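Local coordinates for protein transcription regulator (Lactobacillus plantarum WCFS1, PDB 3CLK) that probably regulates transcription by binding DNA as a dimer and answering to a small ligand held in its two-lobed periplasmic-binding-protein-like part, at residues B[82-85]-B[90-93]; B[105-110]-B[236-241]. All coordinates share one frame; numbering follows the deposited sequence.

In the fold
Contact 1 belongs to one lobe of the two-lobed fold, toward its outer part, where helix 78-86 rests on strand 91-94. Contact 2 is in the hinge, where two of the chain's crossings between lobes run side by side. Their centres are about 21 Å apart, yet the two are joined through the parallel sheet: strand 91-94 leads on to its neighbour 104-106, and the probable hydrogen bond from I105 N to F93 O, 2.8 Å long, ties them. The C92 sulfur also packs on I105. Along the chain, contact 1 is complete before the first segment of contact 2 begins. In relatives of this fold the effector lies in the cleft beside the hinge, so contact 2 is probably the nearer to any ligand.

Contact 1 of 2, residues B[82-85]-B[90-93]; sequences QLLQ and PYCF
L84 lays its CD2 methyl over one face of the Y91 ring, and this is the tight part of the contact. The methyl sits 4.1 Å from the ring centroid and 26° off the ring normal, a CH-pi contact. It comes nearest the CB end of the ring, with L84 CD2 to Y91 CG 3.8 Å. L84 CG follows 4.0 Å above the plane, displaced toward the rim. Both residues point at each other from their backbones. Y91 CB already heads for the helix; a chi1 of 74° then sets CG over the backbone, flanked by N and C, and turns a ring face to L84.

The other end is looser and faces solvent. Q85 is exposed, and its chain, extended beyond CG, passes the phenol end at a slant, with Q85 CG 3.4 Å from Y91 OH. Its OE1 stands 3.1 Å from Y91 OH, and the amide plane is turned 23° from the ring plane.

Together the two segments bury 177 Å² in the beta-alpha-beta unit of strand 68-72, helix 78-86 and strand 91-94. L84 continues inward onto I69 and L71 of strand 68-72, and onto L76 in the loop before the helix, while Y91 touches P103 just ahead of strand 104-106.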
ATOM      1  N   GLN B  82      16.656 -18.251  16.501  1.00 39.61           N
ATOM      2  CA  GLN B  82      17.893 -18.508  17.240  1.00 42.01           C
ATOM      3  C   GLN B  82      19.037 -17.955  16.396  1.00 40.97           C
ATOM      4  O   GLN B  82      20.060 -17.518  16.916  1.00 40.65           O
ATOM      5  CB  GLN B  82      18.104 -20.009  17.478  1.00 44.45           C
ATOM      6  CG  GLN B  82      18.094 -20.849  16.213  1.00 49.85           C
ATOM      7  CD  GLN B  82      18.998 -22.068  16.299  1.00 52.74           C
ATOM      8  OE1 GLN B  82      18.895 -22.875  17.224  1.00 54.11           O
ATOM      9  NE2 GLN B  82      19.891 -22.206  15.324  1.00 54.01           N
ATOM     10  N   LEU B  83      18.844 -17.971  15.083  1.00 40.09           N
ATOM     11  CA  LEU B  83      19.846 -17.463  14.165  1.00 40.22           C
ATOM     12  C   LEU B  83      20.068 -15.966  14.404  1.00 39.86           C
ATOM     13  O   LEU B  83      21.198 -15.519  14.585  1.00 40.32           O
ATOM     14  CB  LEU B  83      19.403 -17.721  12.725  1.00 40.53           C
ATOM     15  CG  LEU B  83      20.318 -17.285  11.580  1.00 42.71           C
ATOM     16  CD1 LEU B  83      20.115 -15.813  11.277  1.00 44.15           C
ATOM     17  CD2 LEU B  83      21.769 -17.586  11.942  1.00 44.53           C
ATOM     18  N   LEU B  84      18.985 -15.197  14.404  1.00 38.33           N
ATOM     19  CA  LEU B  84      19.076 -13.760  14.632  1.00 37.30           C
ATOM     20  C   LEU B  84      19.588 -13.483  16.040  1.00 36.93           C
ATOM     21  O   LEU B  84      20.342 -12.542  16.261  1.00 37.33           O
ATOM     22  CB  LEU B  84      17.701 -13.099  14.450  1.00 35.77           C
ATOM     23  CG  LEU B  84      17.559 -11.623  14.843  1.00 35.12           C
ATOM     24  CD1 LEU B  84      18.516 -10.758  14.036  1.00 33.91           C
ATOM     25  CD2 LEU B  84      16.119 -11.180  14.618  1.00 35.18           C
ATOM     26  N   GLN B  85      19.176 -14.310  16.992  1.00 38.07           N
ATOM     27  CA  GLN B  85      19.597 -14.129  18.372  1.00 39.33           C
ATOM     28  C   GLN B  85      21.072 -14.448  18.594  1.00 39.96           C
ATOM     29  O   GLN B  85      21.682 -13.943  19.535  1.00 41.41           O
ATOM     30  CB  GLN B  85      18.730 -14.977  19.303  1.00 40.25           C
ATOM     31  CG  GLN B  85      17.276 -14.525  19.370  1.00 42.71           C
ATOM     32  CD  GLN B  85      16.558 -15.037  20.604  1.00 43.78           C
ATOM     33  OE1 GLN B  85      15.362 -14.804  20.787  1.00 41.81           O
ATOM     34  NE2 GLN B  85      17.290 -15.732  21.464  1.00 46.34           N
ATOM     35  N   PRO B  90      21.605  -6.078  17.767  1.00 27.87           N
ATOM     36  CA  PRO B  90      20.435  -5.548  18.469  1.00 26.84           C
ATOM     37  C   PRO B  90      19.211  -5.683  17.561  1.00 24.68           C
ATOM     38  O   PRO B  90      19.272  -5.344  16.380  1.00 23.57           O
ATOM     39  CB  PRO B  90      20.812  -4.086  18.706  1.00 27.63           C
ATOM     40  CG  PRO B  90      22.299  -4.141  18.844  1.00 26.86           C
ATOM     41  CD  PRO B  90      22.693  -5.086  17.734  1.00 29.14           C
ATOM     42  N   TYR B  91      18.104  -6.182  18.094  1.00 25.23           N
ATOM     43  CA  TYR B  91      16.912  -6.330  17.270  1.00 26.23           C
ATOM     44  C   TYR B  91      15.642  -6.111  18.078  1.00 26.14           C
ATOM     45  O   TYR B  91      15.645  -6.223  19.305  1.00 26.37           O
ATOM     46  CB  TYR B  91      16.889  -7.723  16.622  1.00 26.04           C
ATOM     47  CG  TYR B  91      16.545  -8.833  17.587  1.00 28.40           C
ATOM     48  CD1 TYR B  91      15.218  -9.199  17.809  1.00 28.69           C
ATOM     49  CD2 TYR B  91      17.539  -9.479  18.324  1.00 29.91           C
ATOM     50  CE1 TYR B  91      14.883 -10.176  18.744  1.00 28.84           C
ATOM     51  CE2 TYR B  91      17.216 -10.461  19.269  1.00 28.19           C
ATOM     52  CZ  TYR B  91      15.884 -10.800  19.469  1.00 30.32           C
ATOM     53  OH  TYR B  91      15.544 -11.760  20.396  1.00 30.19           O
ATOM     54  N   CYS B  92      14.557  -5.798  17.373  1.00 24.15           N
ATOM     55  CA  CYS B  92      13.263  -5.565  17.996  1.00 22.30           C
ATOM     56  C   CYS B  92      12.174  -5.796  16.954  1.00 21.78           C
ATOM     57  O   CYS B  92      12.316  -5.392  15.797  1.00 17.72           O
ATOM     58  CB  CYS B  92      13.175  -4.130  18.523  1.00 21.81           C
ATOM     59  SG  CYS B  92      11.712  -3.774  19.548  1.00 25.61           S
ATOM     60  N   PHE B  93      11.102  -6.468  17.364  1.00 20.98           N
ATOM     61  CA  PHE B  93       9.978  -6.732  16.471  1.00 24.16           C
ATOM     62  C   PHE B  93       8.979  -5.577  16.564  1.00 23.59           C
ATOM     63  O   PHE B  93       8.755  -5.031  17.647  1.00 24.85           O
ATOM     64  CB  PHE B  93       9.273  -8.038  16.857  1.00 23.98           C
ATOM     65  CG  PHE B  93      10.035  -9.280  16.474  1.00 26.91           C
ATOM     66  CD1 PHE B  93      11.138  -9.697  17.214  1.00 25.90           C
ATOM     67  CD2 PHE B  93       9.645 -10.035  15.371  1.00 25.07           C
ATOM     68  CE1 PHE B  93      11.842 -10.855  16.858  1.00 28.15           C
ATOM     69  CE2 PHE B  93      10.337 -11.191  15.005  1.00 26.08           C
ATOM     70  CZ  PHE B  93      11.437 -11.603  15.746  1.00 28.59           C
TER

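Contact 2 of 2, residues B[105-110]-B[236-241]; sequences ISSDDE and ISQDFF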
ATOM      1  N   ILE B 105       7.561  -4.183  20.008  1.00 25.40           N
ATOM      2  CA  ILE B 105       6.834  -2.936  20.162  1.00 25.02           C
ATOM      3  C   ILE B 105       5.628  -3.087  19.248  1.00 24.92           C
ATOM      4  O   ILE B 105       5.782  -3.276  18.034  1.00 23.41           O
ATOM      5  CB  ILE B 105       7.655  -1.741  19.684  1.00 25.09           C
ATOM      6  CG1 ILE B 105       8.898  -1.585  20.564  1.00 25.63           C
ATOM      7  CG2 ILE B 105       6.791  -0.484  19.697  1.00 23.16           C
ATOM      8  CD1 ILE B 105       9.888  -0.558  20.034  1.00 25.69           C
ATOM      9  N   SER B 106       4.434  -3.022  19.826  1.00 23.65           N
ATOM     10  CA  SER B 106       3.212  -3.164  19.047  1.00 23.74           C
ATOM     11  C   SER B 106       2.018  -2.702  19.858  1.00 24.22           C
ATOM     12  O   SER B 106       2.172  -2.145  20.948  1.00 23.58           O
ATOM     13  CB  SER B 106       3.004  -4.627  18.656  1.00 24.60           C
ATOM     14  OG  SER B 106       2.782  -5.422  19.806  1.00 27.68           O
ATOM     15  N   SER B 107       0.828  -2.935  19.311  1.00 22.32           N
ATOM     16  CA  SER B 107      -0.410  -2.571  19.982  1.00 21.26           C
ATOM     17  C   SER B 107      -0.809  -3.725  20.878  1.00 23.30           C
ATOM     18  O   SER B 107      -0.292  -4.840  20.739  1.00 24.13           O
ATOM     19  CB  SER B 107      -1.536  -2.332  18.966  1.00 20.19           C
ATOM     20  OG  SER B 107      -1.263  -1.224  18.123  1.00 19.05           O
ATOM     21  N   ASP B 108      -1.727  -3.458  21.800  1.00 22.71           N
ATOM     22  CA  ASP B 108      -2.229  -4.496  22.684  1.00 21.02           C
ATOM     23  C   ASP B 108      -3.345  -5.129  21.860  1.00 22.15           C
ATOM     24  O   ASP B 108      -4.461  -4.609  21.808  1.00 20.66           O
ATOM     25  CB  ASP B 108      -2.804  -3.877  23.953  1.00 22.24           C
ATOM     26  CG  ASP B 108      -3.290  -4.919  24.930  1.00 24.00           C
ATOM     27  OD1 ASP B 108      -3.865  -5.937  24.488  1.00 27.23           O
ATOM     28  OD2 ASP B 108      -3.108  -4.713  26.140  1.00 27.64           O
ATOM     29  N   ASP B 109      -3.040  -6.242  21.202  1.00 19.52           N
ATOM     30  CA  ASP B 109      -4.025  -6.899  20.351  1.00 20.67           C
ATOM     31  C   ASP B 109      -5.322  -7.240  21.053  1.00 19.83           C
ATOM     32  O   ASP B 109      -6.397  -7.057  20.490  1.00 18.70           O
ATOM     33  CB  ASP B 109      -3.431  -8.156  19.709  1.00 20.08           C
ATOM     34  CG  ASP B 109      -2.438  -7.827  18.615  1.00 22.68           C
ATOM     35  OD1 ASP B 109      -2.852  -7.223  17.602  1.00 26.44           O
ATOM     36  OD2 ASP B 109      -1.249  -8.158  18.763  1.00 24.02           O
ATOM     37  N   GLU B 110      -5.246  -7.737  22.278  1.00 19.09           N
ATOM     38  CA  GLU B 110      -6.482  -8.055  22.962  1.00 19.37           C
ATOM     39  C   GLU B 110      -7.315  -6.785  23.119  1.00 19.92           C
ATOM     40  O   GLU B 110      -8.525  -6.798  22.889  1.00 20.79           O
ATOM     41  CB  GLU B 110      -6.220  -8.671  24.340  1.00 22.21           C
ATOM     42  CG  GLU B 110      -7.505  -9.197  24.965  1.00 29.06           C
ATOM     43  CD  GLU B 110      -7.320  -9.778  26.352  1.00 31.04           C
ATOM     44  OE1 GLU B 110      -6.367 -10.563  26.553  1.00 34.04           O
ATOM     45  OE2 GLU B 110      -8.142  -9.461  27.233  1.00 33.90           O
ATOM     46  N   ILE B 236     -10.220   1.302  14.488  1.00 17.44           N
ATOM     47  CA  ILE B 236      -9.432   1.300  15.706  1.00 18.13           C
ATOM     48  C   ILE B 236      -8.078   1.447  15.039  1.00 18.85           C
ATOM     49  O   ILE B 236      -7.571   0.510  14.407  1.00 18.83           O
ATOM     50  CB  ILE B 236      -9.530  -0.039  16.460  1.00 15.70           C
ATOM     51  CG1 ILE B 236     -10.950  -0.224  16.995  1.00 15.13           C
ATOM     52  CG2 ILE B 236      -8.522  -0.067  17.612  1.00 18.22           C
ATOM     53  CD1 ILE B 236     -11.429   0.912  17.897  1.00 19.70           C
ATOM     54  N   SER B 237      -7.514   2.643  15.138  1.00 18.55           N
ATOM     55  CA  SER B 237      -6.254   2.940  14.482  1.00 20.18           C
ATOM     56  C   SER B 237      -5.040   2.648  15.333  1.00 21.20           C
ATOM     57  O   SER B 237      -5.016   2.962  16.524  1.00 21.92           O
ATOM     58  CB  SER B 237      -6.247   4.401  14.044  1.00 19.78           C
ATOM     59  OG  SER B 237      -7.406   4.669  13.275  1.00 20.22           O
ATOM     60  N   GLN B 238      -4.042   2.023  14.714  1.00 21.03           N
ATOM     61  CA  GLN B 238      -2.799   1.693  15.399  1.00 22.25           C
ATOM     62  C   GLN B 238      -1.829   2.804  15.046  1.00 21.85           C
ATOM     63  O   GLN B 238      -1.868   3.339  13.937  1.00 20.64           O
ATOM     64  CB  GLN B 238      -2.226   0.358  14.900  1.00 21.05           C
ATOM     65  CG  GLN B 238      -3.133  -0.841  15.086  1.00 22.49           C
ATOM     66  CD  GLN B 238      -2.390  -2.154  14.883  1.00 22.31           C
ATOM     67  OE1 GLN B 238      -1.447  -2.458  15.609  1.00 25.56           O
ATOM     68  NE2 GLN B 238      -2.807  -2.930  13.890  1.00 19.57           N
ATOM     69  N   ASP B 239      -0.955   3.149  15.983  1.00 22.36           N
ATOM     70  CA  ASP B 239       0.013   4.198  15.726  1.00 23.59           C
ATOM     71  C   ASP B 239       1.285   3.578  15.172  1.00 24.22           C
ATOM     72  O   ASP B 239       2.310   3.540  15.854  1.00 24.73           O
ATOM     73  CB  ASP B 239       0.326   4.966  17.010  1.00 25.51           C
ATOM     74  CG  ASP B 239       1.050   6.270  16.740  1.00 25.82           C
ATOM     75  OD1 ASP B 239       1.676   6.396  15.671  1.00 24.58           O
ATOM     76  OD2 ASP B 239       0.999   7.170  17.601  1.00 31.27           O
ATOM     77  N   PHE B 240       1.208   3.094  13.930  1.00 22.80           N
ATOM     78  CA  PHE B 240       2.344   2.461  13.262  1.00 22.11           C
ATOM     79  C   PHE B 240       3.563   3.379  13.227  1.00 22.83           C
ATOM     80  O   PHE B 240       4.696   2.939  13.437  1.00 20.67           O
ATOM     81  CB  PHE B 240       1.970   2.081  11.823  1.00 19.60           C
ATOM     82  CG  PHE B 240       0.821   1.108  11.723  1.00 20.50           C
ATOM     83  CD1 PHE B 240       0.926  -0.174  12.253  1.00 18.77           C
ATOM     84  CD2 PHE B 240      -0.360   1.469  11.074  1.00 18.59           C
ATOM     85  CE1 PHE B 240      -0.134  -1.093  12.138  1.00 19.41           C
ATOM     86  CE2 PHE B 240      -1.420   0.561  10.954  1.00 18.96           C
ATOM     87  CZ  PHE B 240      -1.308  -0.717  11.483  1.00 18.39           C
ATOM     88  N   PHE B 241       3.327   4.654  12.945  1.00 23.17           N
ATOM     89  CA  PHE B 241       4.411   5.621  12.869  1.00 24.13           C
ATOM     90  C   PHE B 241       5.224   5.577  14.160  1.00 23.73           C
ATOM     91  O   PHE B 241       6.449   5.437  14.133  1.00 23.60           O
ATOM     92  CB  PHE B 241       3.854   7.030  12.671  1.00 25.60           C
ATOM     93  CG  PHE B 241       4.902   8.050  12.315  1.00 28.63           C
ATOM     94  CD1 PHE B 241       5.276   8.245  10.990  1.00 29.21           C
ATOM     95  CD2 PHE B 241       5.519   8.809  13.307  1.00 28.09           C
ATOM     96  CE1 PHE B 241       6.251   9.188  10.653  1.00 30.30           C
ATOM     97  CE2 PHE B 241       6.495   9.753  12.981  1.00 31.04           C
ATOM     98  CZ  PHE B 241       6.859   9.942  11.649  1.00 29.39           C
TER
HETATM   99  O   HOH W   1      -0.897   1.620  18.490  1.00 16.77           O
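This is a buried polar contact in the hinge of the type I periplasmic-binding-protein fold, the kind found in LacI-like regulators. Segment 105-110 leaves the parallel sheet of one lobe at strand 104-106 and enters helix 109-121, while segment 236-241 leaves the second sheet at strand 234-237 and enters helix 240-256. The two crossings approach most closely at S107 and Q238, whose CA atoms are 6.7 Å apart. S107 and Q238 point toward each other, and both are packed against I112 and M243, one from each of the two helices.

Each link ends in an N-cap: D108 OD1 accepts from D111 N, and D239 OD1 from Q242 N. An inverse gamma turn about D239, closed by a weak F240 N to Q238 O bond, turns the second link into its helix. Q238 lays its CB over one face of the F240 ring, 3.7 Å above the plane and displaced toward the rim. The far end of Q238 is fixed by D221, whose OD1 accepts from NE2, so both polar atoms of the amide are engaged.

Between the two crossings, the S107 hydroxyl is placed beside its own backbone N (chi1 -64°). S107 OG donates to Q238 OE1 over 2.8 Å. The donor is tilted 19° from the carbonyl plane. The same S107 OG accepts from a water at 2.9 Å, and that water in turn accepts from D239 N.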